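Local coordinates for catalase (Corynebacterium glutamicum atcc 13032, PDB 4B7H), which catalyses the dismutation of hydrogen peroxide to water and oxygen at a haem centre that nitric oxide inhibits, at the interface of chains A and B and the interface of chains A and C. Residues are numbered along the deposited sequence; one frame, centred on the assembly and turned at random. Chains: chain A/B/C, Catalase.

Contact 1: the interface of chains A and B. Residues chain A 32, 35-37, 49, 51-52; chain B 153, 441.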
# COMPACT_ATOMS: atom_id res chain seq x y z
N SER A 32 22.79 -14.16 -16.28
CA SER A 32 22.48 -13.50 -17.55
C SER A 32 21.40 -12.44 -17.43
O SER A 32 20.41 -12.62 -16.71
CB SER A 32 22.06 -14.53 -18.61
OG SER A 32 21.88 -13.92 -19.89
N ILE A 35 19.11 -14.10 -21.28
CA ILE A 35 18.45 -15.37 -21.56
C ILE A 35 17.92 -15.96 -20.27
O ILE A 35 18.64 -16.01 -19.27
CB ILE A 35 19.44 -16.38 -22.20
CG1 ILE A 35 20.06 -15.79 -23.47
CG2 ILE A 35 18.74 -17.73 -22.46
CD1 ILE A 35 21.03 -16.72 -24.18
N SER A 36 16.65 -16.38 -20.30
CA SER A 36 16.02 -17.01 -19.14
C SER A 36 16.13 -18.53 -19.19
O SER A 36 16.34 -19.11 -20.27
CB SER A 36 14.55 -16.56 -19.00
OG SER A 36 13.80 -16.82 -20.18
N ALA A 37 16.00 -19.17 -18.03
CA ALA A 37 16.26 -20.60 -17.91
C ALA A 37 15.03 -21.45 -18.25
O ALA A 37 13.92 -21.17 -17.79
CB ALA A 37 16.76 -20.93 -16.51
N ASP A 49 13.96 -19.41 -12.04
CA ASP A 49 14.92 -18.43 -12.54
C ASP A 49 14.78 -17.23 -11.60
O ASP A 49 13.93 -16.36 -11.80
CB ASP A 49 14.66 -18.06 -14.00
CG ASP A 49 15.78 -17.22 -14.59
OD1 ASP A 49 16.39 -16.45 -13.81
OD2 ASP A 49 16.08 -17.35 -15.80
N HIS A 51 16.64 -14.63 -10.76
CA HIS A 51 16.88 -13.30 -11.31
C HIS A 51 15.76 -12.83 -12.23
O HIS A 51 15.34 -11.68 -12.16
CB HIS A 51 18.23 -13.24 -12.03
CG HIS A 51 18.53 -11.91 -12.62
ND1 HIS A 51 18.55 -10.75 -11.87
CD2 HIS A 51 18.79 -11.54 -13.90
CE1 HIS A 51 18.82 -9.73 -12.66
NE2 HIS A 51 18.97 -10.18 -13.90
N LEU A 52 15.25 -13.72 -13.09
CA LEU A 52 14.14 -13.33 -13.97
C LEU A 52 12.97 -12.78 -13.17
O LEU A 52 12.43 -11.71 -13.47
CB LEU A 52 13.67 -14.51 -14.81
CG LEU A 52 12.43 -14.25 -15.67
CD1 LEU A 52 12.75 -13.28 -16.80
CD2 LEU A 52 11.87 -15.57 -16.21
N MET B 153 13.50 -12.02 -20.15
CA MET B 153 14.61 -11.51 -19.36
C MET B 153 15.01 -10.10 -19.82
O MET B 153 15.48 -9.28 -19.03
CB MET B 153 15.80 -12.47 -19.46
CG MET B 153 17.00 -12.06 -18.62
SD MET B 153 16.68 -11.97 -16.84
CE MET B 153 16.92 -13.69 -16.41
N ARG B 441 20.24 -22.42 -20.04
CA ARG B 441 20.02 -21.14 -20.73
C ARG B 441 20.54 -21.34 -22.14
O ARG B 441 21.75 -21.50 -22.35
CB ARG B 441 20.76 -19.99 -20.03
CG ARG B 441 20.29 -19.76 -18.61
CD ARG B 441 21.08 -18.66 -17.91
NE ARG B 441 20.60 -18.49 -16.54
CZ ARG B 441 21.08 -19.14 -15.48
NH1 ARG B 441 22.09 -19.99 -15.61
NH2 ARG B 441 20.58 -18.92 -14.27
O HOH W 1 18.54 -16.64 -16.62
O HOH W 2 19.03 -16.63 -13.42
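The carboxylate of A:Asp49 is touched directly by B:Met153, whose methyl CE lies 3.8 Å from both OD1 and OD2 of the aspartate. The guanidinium of B:Arg441 turns its edge, not a face, to water 1, which lies in its plane 2.8 Å from NE of the arginine. The same water reaches the backbone carbonyl of A:Ile35 and OD2 of A:Asp49, while water 2 joins NH2 of B:Arg441 to OD1 of A:Asp49. The opposite charges meet through solvent, with OD2 of A:Asp49 4.7 Å from NE of B:Arg441, and the arginine may favour the ionised carboxylate. Chain A fixes that carboxylate: the amide of A:Ala37 bonds OD2 on its anti side at 2.9 Å, and the amide of A:Leu52, in the first turn of helix 50-59, comes to OD1 from above the carboxylate plane, 57° out of it. Before reaching the waters, the extended B:Arg441 chain passes A:Ile35, whose CG2 packs on CB of the arginine at 3.9 Å.

B:Met153, from the 3-10 helix 152-154, enters chain A between the 32-36 loop and helix 50-59. Bends at chi2 (61°) and chi3 (84°) carry its thioether past A:His51, which it crosses at about a right angle, SD lying 3.7 Å from ring atom CD2. A:Leu52 flanks the methionine at both ends, with CD1 against CA of B:Met153 and CB 3.7 Å from its CE.

Contact 2: the interface of chains A and C. Residues chain A 406-409; chain C 21, 30-31.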
# COMPACT_ATOMS: atom_id res chain seq x y z
N ALA A 406 11.30 16.19 25.94
CA ALA A 406 9.95 16.47 25.49
C ALA A 406 9.94 17.84 24.80
O ALA A 406 10.96 18.28 24.30
CB ALA A 406 8.97 16.41 26.65
N GLY A 407 8.79 18.51 24.75
CA GLY A 407 8.73 19.78 24.05
C GLY A 407 9.40 20.90 24.82
O GLY A 407 9.61 20.78 26.03
N TYR A 408 9.75 22.00 24.14
CA TYR A 408 10.46 23.09 24.81
C TYR A 408 9.60 23.84 25.84
O TYR A 408 10.14 24.53 26.70
CB TYR A 408 11.12 24.04 23.81
CG TYR A 408 10.17 24.76 22.86
CD1 TYR A 408 9.42 25.85 23.28
CD2 TYR A 408 10.06 24.35 21.53
CE1 TYR A 408 8.56 26.50 22.41
CE2 TYR A 408 9.21 25.00 20.66
CZ TYR A 408 8.46 26.07 21.11
OH TYR A 408 7.61 26.71 20.23
N LEU A 409 8.28 23.70 25.75
CA LEU A 409 7.38 24.28 26.75
C LEU A 409 7.24 23.36 27.97
O LEU A 409 6.88 23.82 29.06
CB LEU A 409 5.99 24.55 26.15
CG LEU A 409 5.97 25.51 24.96
CD1 LEU A 409 4.60 25.54 24.29
CD2 LEU A 409 6.40 26.91 25.39
N ASN C 21 15.34 18.76 23.65
CA ASN C 21 13.93 18.75 23.32
C ASN C 21 13.68 17.98 22.03
O ASN C 21 14.58 17.79 21.21
CB ASN C 21 13.42 20.19 23.19
CG ASN C 21 13.62 20.99 24.47
OD1 ASN C 21 14.40 21.94 24.51
ND2 ASN C 21 12.91 20.60 25.53
N VAL C 30 9.69 20.92 18.80
CA VAL C 30 8.34 20.62 19.29
C VAL C 30 8.00 21.49 20.50
O VAL C 30 8.75 21.49 21.49
CB VAL C 30 8.23 19.13 19.74
CG1 VAL C 30 6.95 18.89 20.55
CG2 VAL C 30 8.30 18.19 18.54
N PRO C 31 6.87 22.22 20.46
CA PRO C 31 6.47 23.01 21.63
C PRO C 31 6.06 22.14 22.81
O PRO C 31 6.58 22.32 23.92
CB PRO C 31 5.29 23.84 21.11
CG PRO C 31 5.50 23.89 19.60
CD PRO C 31 6.04 22.53 19.28
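C:Pro31 lies over one face of the A:Tyr408 ring. CA of C:Pro31 stands 3.7 Å from the centroid of the phenol ring, displaced toward its rim in a CH-pi contact, and CG of the proline continues outward to the phenol oxygen OH of A:Tyr408 at 3.6 Å. A chi1 of 61° sets the tyrosine CG between its own backbone N and carbonyl carbon, folding the ring back beneath the partner segment. A:Leu409 meets the same proline obliquely, with CD1 3.7 Å from CB of C:Pro31, so the tyrosine takes a face and the leucine the CB edge of the pyrrolidine.

Backbone bonds probably help to set the register of this packing. The amide of A:Tyr408 bonds the carbonyl O of C:Val30 at 2.9 Å, and the next amide, that of A:Leu409, bonds O of C:Pro31 at the same 2.9 Å. Consecutive N-H groups thus take consecutive carbonyls, which places both side chains against the proline. Farther along, ND2 of C:Asn21 donates to the carbonyl O of A:Ala406 at 3.3 Å; the acceptor lies close to the asparagine amide plane, but the donor sits 51° out of the carbonyl plane.

A:Ala406 and C:Asn21 also form a parallel beta bridge, joining the 406-409 loop of one catalase subunit to an N-terminal stretch of another that lies between helix 7-11 and strand 38-39.

Contact 3: the interface of chains A and B. Residues chain A 31-32, 35; chain B 441.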
# COMPACT_ATOMS: atom_id res chain seq x y z
N PRO A 31 23.75 -14.55 -13.54
CA PRO A 31 24.30 -15.29 -14.69
C PRO A 31 24.03 -14.56 -16.02
O PRO A 31 24.96 -14.36 -16.81
CB PRO A 31 23.57 -16.64 -14.63
CG PRO A 31 23.14 -16.77 -13.17
CD PRO A 31 22.79 -15.36 -12.76
N SER A 32 22.79 -14.16 -16.28
CA SER A 32 22.48 -13.50 -17.55
C SER A 32 21.40 -12.44 -17.43
O SER A 32 20.41 -12.62 -16.71
CB SER A 32 22.06 -14.53 -18.61
OG SER A 32 21.88 -13.92 -19.89
N ILE A 35 19.11 -14.10 -21.28
CA ILE A 35 18.45 -15.37 -21.56
C ILE A 35 17.92 -15.96 -20.27
O ILE A 35 18.64 -16.01 -19.27
CB ILE A 35 19.44 -16.38 -22.20
CG1 ILE A 35 20.06 -15.79 -23.47
CG2 ILE A 35 18.74 -17.73 -22.46
CD1 ILE A 35 21.03 -16.72 -24.18
N ARG B 441 20.24 -22.42 -20.04
CA ARG B 441 20.02 -21.14 -20.73
C ARG B 441 20.54 -21.34 -22.14
O ARG B 441 21.75 -21.50 -22.35
CB ARG B 441 20.76 -19.99 -20.03
CG ARG B 441 20.29 -19.76 -18.61
CD ARG B 441 21.08 -18.66 -17.91
NE ARG B 441 20.60 -18.49 -16.54
CZ ARG B 441 21.08 -19.14 -15.48
NH1 ARG B 441 22.09 -19.99 -15.61
NH2 ARG B 441 20.58 -18.92 -14.27
O HOH W 3 18.54 -16.64 -16.62
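Water 3 lies between the backbone O of A:Ile35, 2.7 Å away, and NE of B:Arg441. In this haem catalase, an N-terminal loop of one subunit thereby meets the short strand 439-441 of another. The N-H of the arginine NE points to the water at 163°. With the water holding the NE edge of the guanidinium, A:Pro31 packs against a face of the same group. CB of A:Pro31 stands 3.6 Å from CZ of B:Arg441, above the plane and over its centre. The neighbouring ring carbon CG is displaced toward one arm, 3.5 Å from NH2 of the arginine, while NH1 lies 3.8 Å from CB. The side chains cross at a slant, the pyrrolidine presenting its CB-CG side to the flat cation.

The arginine reaches the proline by running straight from CG to NE, with chi2 and chi3 near 180°. A final turn of 90° at chi4 sets the guanidinium plane about perpendicular to the plane of the extended chain and presents its face to the pyrrolidine. The packing and the water-held edge together should limit rotation of the group.

A:Ser32 adds a looser contact along the aliphatic part, its CB 4.3 Å from CD of B:Arg441. Its hydroxyl OG accepts the amide N-H of A:Ile35, a bond within chain A that links the two ends of the 32-35 loop segment flanking the arginine.

Contacts 1 and 3 are neighbouring parts of the A-B interface: their C-alpha centres are about 4 Å apart, and they share A:Ser32, A:Ile35 and B:Arg441. The arginine thus belongs to both, through a watery side in contact 1 and a proline-packed face in contact 3. Contact 2, between chains A and C, lies about 55 Å from contact 1 and 58 Å from contact 3. Pro31 is used at both interfaces, facing an arginine in contact 3 and, in another copy, a tyrosine in contact 2. One N-terminal loop can therefore touch two different neighbours, which probably helps to hold the four-subunit assembly together.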